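Local coordinates for protein pyruvate kinase (Pseudomonas aeruginosa, PDB 6QXL) that probably catalyses the last step of glycolysis, the interconversion of phosphoenolpyruvate and ADP with pyruvate and ATP, as a magnesium-binding homotetramer, at residues Pro170-Lys175 / Glu203-Leu208; Arg197-Met202 / Ile238-Ala243; Ser300-Ala305 / Lys330-Val335. All blocks are in the same frame, centred on the assembly; numbering follows the deposited sequence.

Contact 1: Pro170-Lys175 / Glu203-Leu208; sequences PALTDK and EYARRL
The backbone N of Leu-208 donates to Tyr-204 O at 3.1 Å, closing the turn of helix 199-211 against which Leu-172 packs. This is the outer helix layer of the TIM barrel: Leu-172 comes just ahead of helix 174-185, the helix that precedes barrel strand 190-193, while helix 199-211 follows that strand. Right after Leu-172, Thr-173 is the N-cap of helix 174-185, its OG1 taking the backbone N-H of Asp-176. Every close approach between the two segments is made by Leu-172 CD2. Leu-172 carries its CG beside the backbone N (chi1 -80°), and chi2 of 57° then directs CD2 at the helix. It meets Leu-208 tip to tip, CD2 to Leu-208 CD1 at 3.3 Å, shorter than two methyl groups normally allow, so the exact value is doubtful. The same CD2 rests 3.9 Å from Ala-205 CA and 4.1 Å from Ala-205 CB, so it lies against the helix backbone itself. Toward Tyr-204 it approaches obliquely, 4.2 Å from the ring atom CD2. The phenol OH goes on to hydrogen-bond Lys-177 NZ of helix 174-185, and Ile-180 of the same helix closes in on both leucines. Within helix 199-211, Leu-208 CD1 sits 3.7 Å above the plane of the Tyr-204 ring, off toward its rim.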
loop_
_atom_site.group_PDB
_atom_site.type_symbol
_atom_site.label_atom_id
_atom_site.label_comp_id
_atom_site.label_asym_id
_atom_site.label_seq_id
_atom_site.Cartn_x
_atom_site.Cartn_y
_atom_site.Cartn_z
ATOM N N PRO A 170 -32.955 11.754 -31.641
ATOM C CA PRO A 170 -33.183 10.345 -31.248
ATOM C C PRO A 170 -31.920 9.484 -31.393
ATOM O O PRO A 170 -31.158 9.669 -32.270
ATOM C CB PRO A 170 -34.291 9.897 -32.194
ATOM C CG PRO A 170 -34.129 10.771 -33.412
ATOM C CD PRO A 170 -33.468 12.066 -32.987
ATOM N N ALA A 171 -31.777 8.507 -30.497
ATOM C CA ALA A 171 -30.602 7.605 -30.505
ATOM C C ALA A 171 -30.603 6.731 -31.775
ATOM O O ALA A 171 -29.581 6.603 -32.469
ATOM C CB ALA A 171 -30.574 6.758 -29.296
ATOM N N LEU A 172 -31.763 6.162 -32.078
ATOM C CA LEU A 172 -31.934 5.353 -33.295
ATOM C C LEU A 172 -32.714 6.119 -34.345
ATOM O O LEU A 172 -33.858 6.506 -34.145
ATOM C CB LEU A 172 -32.587 4.007 -32.985
ATOM C CG LEU A 172 -31.489 3.021 -32.416
ATOM C CD1 LEU A 172 -30.694 3.431 -31.165
ATOM C CD2 LEU A 172 -31.999 1.633 -32.216
ATOM N N THR A 173 -32.090 6.240 -35.507
ATOM C CA THR A 173 -32.754 6.779 -36.692
ATOM C C THR A 173 -33.369 5.642 -37.489
ATOM O O THR A 173 -33.210 4.454 -37.144
ATOM C CB THR A 173 -31.746 7.529 -37.572
ATOM O OG1 THR A 173 -30.753 6.629 -38.104
ATOM C CG2 THR A 173 -31.036 8.620 -36.733
ATOM N N ASP A 174 -34.099 5.993 -38.544
ATOM C CA ASP A 174 -34.675 4.959 -39.414
ATOM C C ASP A 174 -33.595 4.228 -40.187
ATOM O O ASP A 174 -33.658 3.014 -40.348
ATOM C CB ASP A 174 -35.731 5.555 -40.342
ATOM C CG ASP A 174 -36.978 6.039 -39.579
ATOM O OD1 ASP A 174 -37.246 5.606 -38.433
ATOM O OD2 ASP A 174 -37.707 6.873 -40.133
ATOM N N LYS A 175 -32.580 4.964 -40.628
ATOM C CA LYS A 175 -31.411 4.334 -41.233
ATOM C C LYS A 175 -30.828 3.263 -40.295
ATOM O O LYS A 175 -30.552 2.147 -40.730
ATOM C CB LYS A 175 -30.358 5.365 -41.586
ATOM C CG LYS A 175 -29.135 4.760 -42.259
ATOM C CD LYS A 175 -28.090 5.851 -42.532
ATOM C CE LYS A 175 -27.017 5.326 -43.495
ATOM N NZ LYS A 175 -26.446 4.029 -43.047
ATOM N N GLU A 203 -30.586 -0.478 -24.525
ATOM C CA GLU A 203 -31.615 -1.519 -24.394
ATOM C C GLU A 203 -32.525 -1.546 -25.622
ATOM O O GLU A 203 -32.868 -2.622 -26.117
ATOM C CB GLU A 203 -32.432 -1.314 -23.134
ATOM C CG GLU A 203 -31.711 -1.754 -21.877
ATOM C CD GLU A 203 -32.133 -0.971 -20.631
ATOM O OE1 GLU A 203 -33.053 -0.128 -20.671
ATOM O OE2 GLU A 203 -31.515 -1.189 -19.564
ATOM N N TYR A 204 -32.886 -0.362 -26.118
ATOM C CA TYR A 204 -33.668 -0.259 -27.336
ATOM C C TYR A 204 -32.940 -0.921 -28.512
ATOM O O TYR A 204 -33.515 -1.711 -29.261
ATOM C CB TYR A 204 -33.986 1.210 -27.646
ATOM C CG TYR A 204 -34.943 1.441 -28.806
ATOM C CD1 TYR A 204 -35.854 0.452 -29.236
ATOM C CD2 TYR A 204 -35.002 2.686 -29.432
ATOM C CE1 TYR A 204 -36.727 0.687 -30.275
ATOM C CE2 TYR A 204 -35.892 2.930 -30.471
ATOM C CZ TYR A 204 -36.726 1.915 -30.906
ATOM O OH TYR A 204 -37.639 2.134 -31.891
ATOM N N ALA A 205 -31.659 -0.611 -28.658
ATOM C CA ALA A 205 -30.875 -1.199 -29.742
ATOM C C ALA A 205 -30.787 -2.717 -29.609
ATOM O O ALA A 205 -30.839 -3.431 -30.611
ATOM C CB ALA A 205 -29.508 -0.581 -29.800
ATOM N N ARG A 206 -30.693 -3.201 -28.370
ATOM C CA ARG A 206 -30.629 -4.638 -28.120
ATOM C C ARG A 206 -31.942 -5.325 -28.494
ATOM O O ARG A 206 -31.931 -6.409 -29.080
ATOM C CB ARG A 206 -30.289 -4.920 -26.655
ATOM C CG ARG A 206 -29.741 -6.334 -26.427
ATOM C CD ARG A 206 -29.375 -6.561 -24.977
ATOM N NE ARG A 206 -28.126 -5.908 -24.558
ATOM C CZ ARG A 206 -26.890 -6.344 -24.843
ATOM N NH1 ARG A 206 -26.700 -7.422 -25.598
ATOM N NH2 ARG A 206 -25.831 -5.702 -24.391
ATOM N N ARG A 207 -33.060 -4.676 -28.166
ATOM C CA ARG A 207 -34.382 -5.170 -28.537
ATOM C C ARG A 207 -34.468 -5.357 -30.043
ATOM O O ARG A 207 -34.741 -6.458 -30.520
ATOM C CB ARG A 207 -35.441 -4.173 -28.063
ATOM C CG ARG A 207 -36.830 -4.696 -27.838
ATOM C CD ARG A 207 -37.570 -3.966 -26.698
ATOM N NE ARG A 207 -37.419 -2.501 -26.624
ATOM C CZ ARG A 207 -36.909 -1.815 -25.578
ATOM N NH1 ARG A 207 -36.520 -2.405 -24.441
ATOM N NH2 ARG A 207 -36.899 -0.489 -25.586
ATOM N N LEU A 208 -34.163 -4.298 -30.789
ATOM C CA LEU A 208 -34.234 -4.338 -32.248
ATOM C C LEU A 208 -33.318 -5.401 -32.831
ATOM O O LEU A 208 -33.665 -6.060 -33.813
ATOM C CB LEU A 208 -33.927 -2.979 -32.844
ATOM C CG LEU A 208 -34.880 -1.841 -32.406
ATOM C CD1 LEU A 208 -34.384 -0.503 -32.931
ATOM C CD2 LEU A 208 -36.314 -2.141 -32.867
#

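Contact 2: Arg197-Met202 / Ile238-Ala243; sequences RDAKDM and IRASDA
The peptide carbonyl of Ala-240 is the flat group at the join, its O lying 3.9 Å from Met-202 CB. The fold here is the TIM barrel: helix 199-211 starts beside the end of helix 231-239, and the two are successive outer helices joined through barrel strand 217-222. Two alanines make the closest approach, Ala-199 CB to Ala-240 CB at 3.7 Å, and Met-202 CB adds to it 4.0 Å from the same Ala-240 CB. Beyond its CB the methionine curls, bent at chi2 (-51°) and again at chi3 (-66°), and this brings both CG and CE to 3.8 Å from Ser-241 OG. Met-202 also packs on Leu-218 and Ala-220, linking the helix to the barrel strand that follows it. The carboxylate of Asp-201 works inside its own segment: OD2 uses its anti lone pair to take the N-H of Arg-197 at 2.8 Å, nearly straight at 168°, and this links the residue before the N-cap, Asp-198, to the first turn of the helix. Chemically the two segments meet through methyl and methylene groups, beside one hydroxyl and one backbone carbonyl. The hydroxyl is hydrogen-bonded to Leu-237 O of the preceding helix, and Ala-240 O has a weak bond from Arg-206 NH2; the fit between the segments therefore rests on shape rather than on charge.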
loop_
_atom_site.group_PDB
_atom_site.type_symbol
_atom_site.label_atom_id
_atom_site.label_comp_id
_atom_site.label_asym_id
_atom_site.label_seq_id
_atom_site.Cartn_x
_atom_site.Cartn_y
_atom_site.Cartn_z
ATOM N N ARG A 197 -26.959 8.053 -24.922
ATOM C CA ARG A 197 -26.901 8.889 -23.733
ATOM C C ARG A 197 -27.122 8.099 -22.460
ATOM O O ARG A 197 -26.568 8.531 -21.435
ATOM C CB ARG A 197 -27.927 10.002 -23.850
ATOM C CG ARG A 197 -27.324 11.049 -24.870
ATOM C CD ARG A 197 -28.176 12.299 -25.046
ATOM N NE ARG A 197 -27.432 13.458 -25.559
ATOM C CZ ARG A 197 -27.850 14.337 -26.504
ATOM N NH1 ARG A 197 -28.979 14.109 -27.145
ATOM N NH2 ARG A 197 -27.075 15.356 -26.863
ATOM N N ASP A 198 -27.862 7.014 -22.483
ATOM C CA ASP A 198 -28.056 6.237 -21.251
ATOM C C ASP A 198 -28.427 4.817 -21.589
ATOM O O ASP A 198 -28.603 4.474 -22.742
ATOM C CB ASP A 198 -29.145 6.873 -20.358
ATOM C CG ASP A 198 -30.441 7.096 -21.081
ATOM O OD1 ASP A 198 -30.775 6.406 -22.044
ATOM O OD2 ASP A 198 -31.154 7.988 -20.616
ATOM N N ALA A 199 -28.521 3.990 -20.568
ATOM C CA ALA A 199 -28.849 2.578 -20.739
ATOM C C ALA A 199 -30.081 2.345 -21.610
ATOM O O ALA A 199 -30.094 1.348 -22.343
ATOM C CB ALA A 199 -29.021 1.898 -19.376
ATOM N N LYS A 200 -31.068 3.233 -21.570
ATOM C CA LYS A 200 -32.283 3.038 -22.385
ATOM C C LYS A 200 -31.955 2.924 -23.880
ATOM O O LYS A 200 -32.456 2.047 -24.572
ATOM C CB LYS A 200 -33.317 4.144 -22.159
ATOM C CG LYS A 200 -33.814 4.327 -20.744
ATOM C CD LYS A 200 -34.550 5.662 -20.553
ATOM C CE LYS A 200 -34.862 6.022 -19.085
ATOM N NZ LYS A 200 -35.924 5.161 -18.485
ATOM N N ASP A 201 -31.089 3.778 -24.360
ATOM C CA ASP A 201 -30.697 3.809 -25.774
ATOM C C ASP A 201 -30.078 2.475 -26.190
ATOM O O ASP A 201 -30.352 1.966 -27.294
ATOM C CB ASP A 201 -29.755 4.951 -26.071
ATOM C CG ASP A 201 -30.354 6.330 -25.747
ATOM O OD1 ASP A 201 -31.615 6.427 -25.753
ATOM O OD2 ASP A 201 -29.627 7.307 -25.532
ATOM N N MET A 202 -29.280 1.883 -25.298
ATOM C CA MET A 202 -28.666 0.598 -25.581
ATOM C C MET A 202 -29.654 -0.561 -25.476
ATOM O O MET A 202 -29.549 -1.526 -26.235
ATOM C CB MET A 202 -27.481 0.331 -24.636
ATOM C CG MET A 202 -26.276 1.250 -24.802
ATOM S SD MET A 202 -25.637 1.421 -26.466
ATOM C CE MET A 202 -25.042 -0.253 -26.743
ATOM N N ILE A 238 -22.397 1.629 -19.452
ATOM C CA ILE A 238 -21.474 0.497 -19.569
ATOM C C ILE A 238 -22.187 -0.816 -19.246
ATOM O O ILE A 238 -22.016 -1.807 -19.946
ATOM C CB ILE A 238 -20.248 0.691 -18.658
ATOM C CG1 ILE A 238 -19.352 1.787 -19.214
ATOM C CG2 ILE A 238 -19.454 -0.596 -18.524
ATOM C CD1 ILE A 238 -18.160 2.146 -18.367
ATOM N N ARG A 239 -22.974 -0.822 -18.186
ATOM C CA ARG A 239 -23.608 -2.072 -17.737
ATOM C C ARG A 239 -24.627 -2.600 -18.721
ATOM O O ARG A 239 -24.828 -3.804 -18.795
ATOM C CB ARG A 239 -24.255 -1.909 -16.371
ATOM C CG ARG A 239 -23.248 -1.999 -15.288
ATOM C CD ARG A 239 -23.900 -2.104 -13.945
ATOM N NE ARG A 239 -23.068 -1.433 -12.965
ATOM C CZ ARG A 239 -23.287 -0.223 -12.438
ATOM N NH1 ARG A 239 -24.289 0.554 -12.850
ATOM N NH2 ARG A 239 -22.423 0.247 -11.545
ATOM N N ALA A 240 -25.214 -1.696 -19.492
ATOM C CA ALA A 240 -26.159 -2.057 -20.537
ATOM C C ALA A 240 -25.508 -2.543 -21.818
ATOM O O ALA A 240 -26.212 -2.805 -22.775
ATOM C CB ALA A 240 -27.055 -0.853 -20.846
ATOM N N SER A 241 -24.184 -2.623 -21.866
ATOM C CA SER A 241 -23.483 -2.983 -23.091
ATOM C C SER A 241 -22.626 -4.202 -22.856
ATOM O O SER A 241 -22.503 -4.682 -21.749
ATOM C CB SER A 241 -22.606 -1.836 -23.579
ATOM O OG SER A 241 -23.253 -0.582 -23.411
ATOM N N ASP A 242 -22.064 -4.719 -23.927
ATOM C CA ASP A 242 -21.073 -5.764 -23.846
ATOM C C ASP A 242 -19.683 -5.200 -23.996
ATOM O O ASP A 242 -18.711 -5.797 -23.524
ATOM C CB ASP A 242 -21.342 -6.810 -24.925
ATOM C CG ASP A 242 -22.758 -7.335 -24.867
ATOM O OD1 ASP A 242 -23.172 -7.831 -23.804
ATOM O OD2 ASP A 242 -23.479 -7.214 -25.861
ATOM N N ALA A 243 -19.575 -4.053 -24.671
ATOM C CA ALA A 243 -18.300 -3.402 -24.899
ATOM C C ALA A 243 -18.530 -1.918 -25.038
ATOM O O ALA A 243 -19.660 -1.482 -25.273
ATOM C CB ALA A 243 -17.651 -3.967 -26.139
#

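Contact 3: Ser300-Ala305 / Lys330-Val335; sequences SDVANA and KAMARV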
loop_
_atom_site.group_PDB
_atom_site.type_symbol
_atom_site.label_atom_id
_atom_site.label_comp_id
_atom_site.label_asym_id
_atom_site.label_seq_id
_atom_site.Cartn_x
_atom_site.Cartn_y
_atom_site.Cartn_z
ATOM N N SER A 300 3.330 7.351 -28.898
ATOM C CA SER A 300 3.031 7.546 -27.487
ATOM C C SER A 300 1.549 7.331 -27.178
ATOM O O SER A 300 1.208 6.732 -26.167
ATOM C CB SER A 300 3.447 8.963 -27.060
ATOM O OG SER A 300 3.130 9.219 -25.703
ATOM N N ASP A 301 0.677 7.808 -28.054
ATOM C CA ASP A 301 -0.762 7.712 -27.835
ATOM C C ASP A 301 -1.185 6.238 -27.755
ATOM O O ASP A 301 -1.903 5.836 -26.834
ATOM C CB ASP A 301 -1.502 8.422 -28.966
ATOM C CG ASP A 301 -3.014 8.373 -28.815
ATOM O OD1 ASP A 301 -3.530 8.553 -27.692
ATOM O OD2 ASP A 301 -3.697 8.185 -29.846
ATOM N N VAL A 302 -0.693 5.444 -28.696
ATOM C CA VAL A 302 -1.061 4.056 -28.765
ATOM C C VAL A 302 -0.487 3.320 -27.554
ATOM O O VAL A 302 -1.181 2.567 -26.874
ATOM C CB VAL A 302 -0.582 3.428 -30.093
ATOM C CG1 VAL A 302 -0.804 1.919 -30.079
ATOM C CG2 VAL A 302 -1.323 4.046 -31.278
ATOM N N ALA A 303 0.787 3.541 -27.296
ATOM C CA ALA A 303 1.448 2.876 -26.185
ATOM C C ALA A 303 0.768 3.191 -24.857
ATOM O O ALA A 303 0.576 2.313 -24.017
ATOM C CB ALA A 303 2.905 3.264 -26.131
ATOM N N ASN A 304 0.376 4.440 -24.674
ATOM C CA ASN A 304 -0.282 4.800 -23.436
ATOM C C ASN A 304 -1.641 4.169 -23.316
ATOM O O ASN A 304 -2.045 3.829 -22.215
ATOM C CB ASN A 304 -0.344 6.321 -23.239
ATOM C CG ASN A 304 0.926 6.856 -22.592
ATOM O OD1 ASN A 304 1.165 6.606 -21.425
ATOM N ND2 ASN A 304 1.749 7.550 -23.346
ATOM N N ALA A 305 -2.332 3.980 -24.432
ATOM C CA ALA A 305 -3.612 3.248 -24.399
ATOM C C ALA A 305 -3.383 1.796 -23.972
ATOM O O ALA A 305 -4.174 1.240 -23.215
ATOM C CB ALA A 305 -4.324 3.313 -25.741
ATOM N N LYS A 330 0.723 -2.538 -39.348
ATOM C CA LYS A 330 2.023 -3.062 -38.922
ATOM C C LYS A 330 2.640 -2.213 -37.812
ATOM O O LYS A 330 3.115 -2.744 -36.807
ATOM C CB LYS A 330 2.995 -3.182 -40.092
ATOM C CG LYS A 330 2.647 -4.295 -41.048
ATOM C CD LYS A 330 3.794 -4.591 -42.017
ATOM C CE LYS A 330 3.374 -5.611 -43.073
ATOM N NZ LYS A 330 4.257 -5.553 -44.275
ATOM N N ALA A 331 2.594 -0.894 -37.987
ATOM C CA ALA A 331 3.193 0.016 -37.012
ATOM C C ALA A 331 2.450 -0.081 -35.673
ATOM O O ALA A 331 3.072 -0.204 -34.617
ATOM C CB ALA A 331 3.176 1.436 -37.523
ATOM N N MET A 332 1.130 -0.046 -35.736
ATOM C CA MET A 332 0.322 -0.136 -34.547
ATOM C C MET A 332 0.618 -1.428 -33.789
ATOM O O MET A 332 0.818 -1.413 -32.568
ATOM C CB MET A 332 -1.149 -0.019 -34.938
ATOM C CG MET A 332 -2.114 -0.100 -33.798
ATOM S SD MET A 332 -3.743 0.445 -34.289
ATOM C CE MET A 332 -3.693 2.156 -33.727
ATOM N N ALA A 333 0.704 -2.533 -34.516
ATOM C CA ALA A 333 0.995 -3.828 -33.901
ATOM C C ALA A 333 2.362 -3.843 -33.213
ATOM O O ALA A 333 2.516 -4.427 -32.146
ATOM C CB ALA A 333 0.910 -4.938 -34.946
ATOM N N ARG A 334 3.342 -3.196 -33.819
ATOM C CA ARG A 334 4.692 -3.176 -33.273
ATOM C C ARG A 334 4.729 -2.356 -31.971
ATOM O O ARG A 334 5.389 -2.735 -31.003
ATOM C CB ARG A 334 5.634 -2.579 -34.309
ATOM C CG ARG A 334 7.082 -3.092 -34.225
ATOM C CD ARG A 334 8.151 -2.032 -34.611
ATOM N NE ARG A 334 7.755 -1.241 -35.799
ATOM C CZ ARG A 334 7.495 0.078 -35.849
ATOM N NH1 ARG A 334 7.605 0.855 -34.764
ATOM N NH2 ARG A 334 7.071 0.611 -37.007
ATOM N N VAL A 335 3.990 -1.252 -31.939
ATOM C CA VAL A 335 3.978 -0.399 -30.768
ATOM C C VAL A 335 3.293 -1.118 -29.607
ATOM O O VAL A 335 3.749 -1.025 -28.464
ATOM C CB VAL A 335 3.320 0.950 -31.083
ATOM C CG1 VAL A 335 3.168 1.800 -29.818
ATOM C CG2 VAL A 335 4.152 1.705 -32.102
#
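In the ring of helices round the TIM barrel, helix 296-307 and helix 325-340 flank strand 312-315 in the sequence, and they pack here through Val-302 and Ala-303 on one side and Met-332 and Val-335 on the other. The short segments run 9.7 Å apart at an angle of 47°, with Ala-303 and Val-335 nearest in backbone. Val-335 CG1 is the atom at the centre of the contact. Anti to its own backbone N (chi1 174°), it points across to Val-302 CG1 and Ala-303 CB, each 4.0 Å away, and comes 3.9 Å from Ala-303 N. The second branch of Val-302 serves another neighbour: CG2 lies 3.9 Å from Met-332 CE, the two side chains meeting at about a right angle. Met-332 is extended through chi1 and chi2 and turned at chi3 (-97°), which swings CE toward Val-302; it also packs on Val-313 and Leu-315 of the strand. The outer side of helix 296-307 is at a subunit interface, where Ser-300 and Asp-301 hydrogen-bond reciprocally with Asp-301 and Ser-300 of the second subunit. Within the helix, Ser-300 O accepts two donors from opposite faces of its carbonyl plane, Asn-304 N at 2.9 Å and Asn-304 ND2 at 3.0 Å.

Contacts 1 and 2 are neighbours, with centres 12 Å apart, and share helix 199-211. The bridge between them is Arg-206: its NH2 makes a salt bridge with Asp-242 OD2 at 3.2 Å. Ala-171 CB, 3.6 Å from Asp-201 CG, joins them from the loop side. Contact 3 lies across the chain's centre, its own centre 28 Å from that of contact 2 and 34 Å from that of contact 1. Bound malonate, which probably marks the active site, lies about 13 Å from the side chain of Met-202 in contact 2 and about 13 Å from that of Met-332 in contact 3. The magnesium ion, bound by Glu-223 and Asp-250, is about 13 Å from the side chain of Met-202.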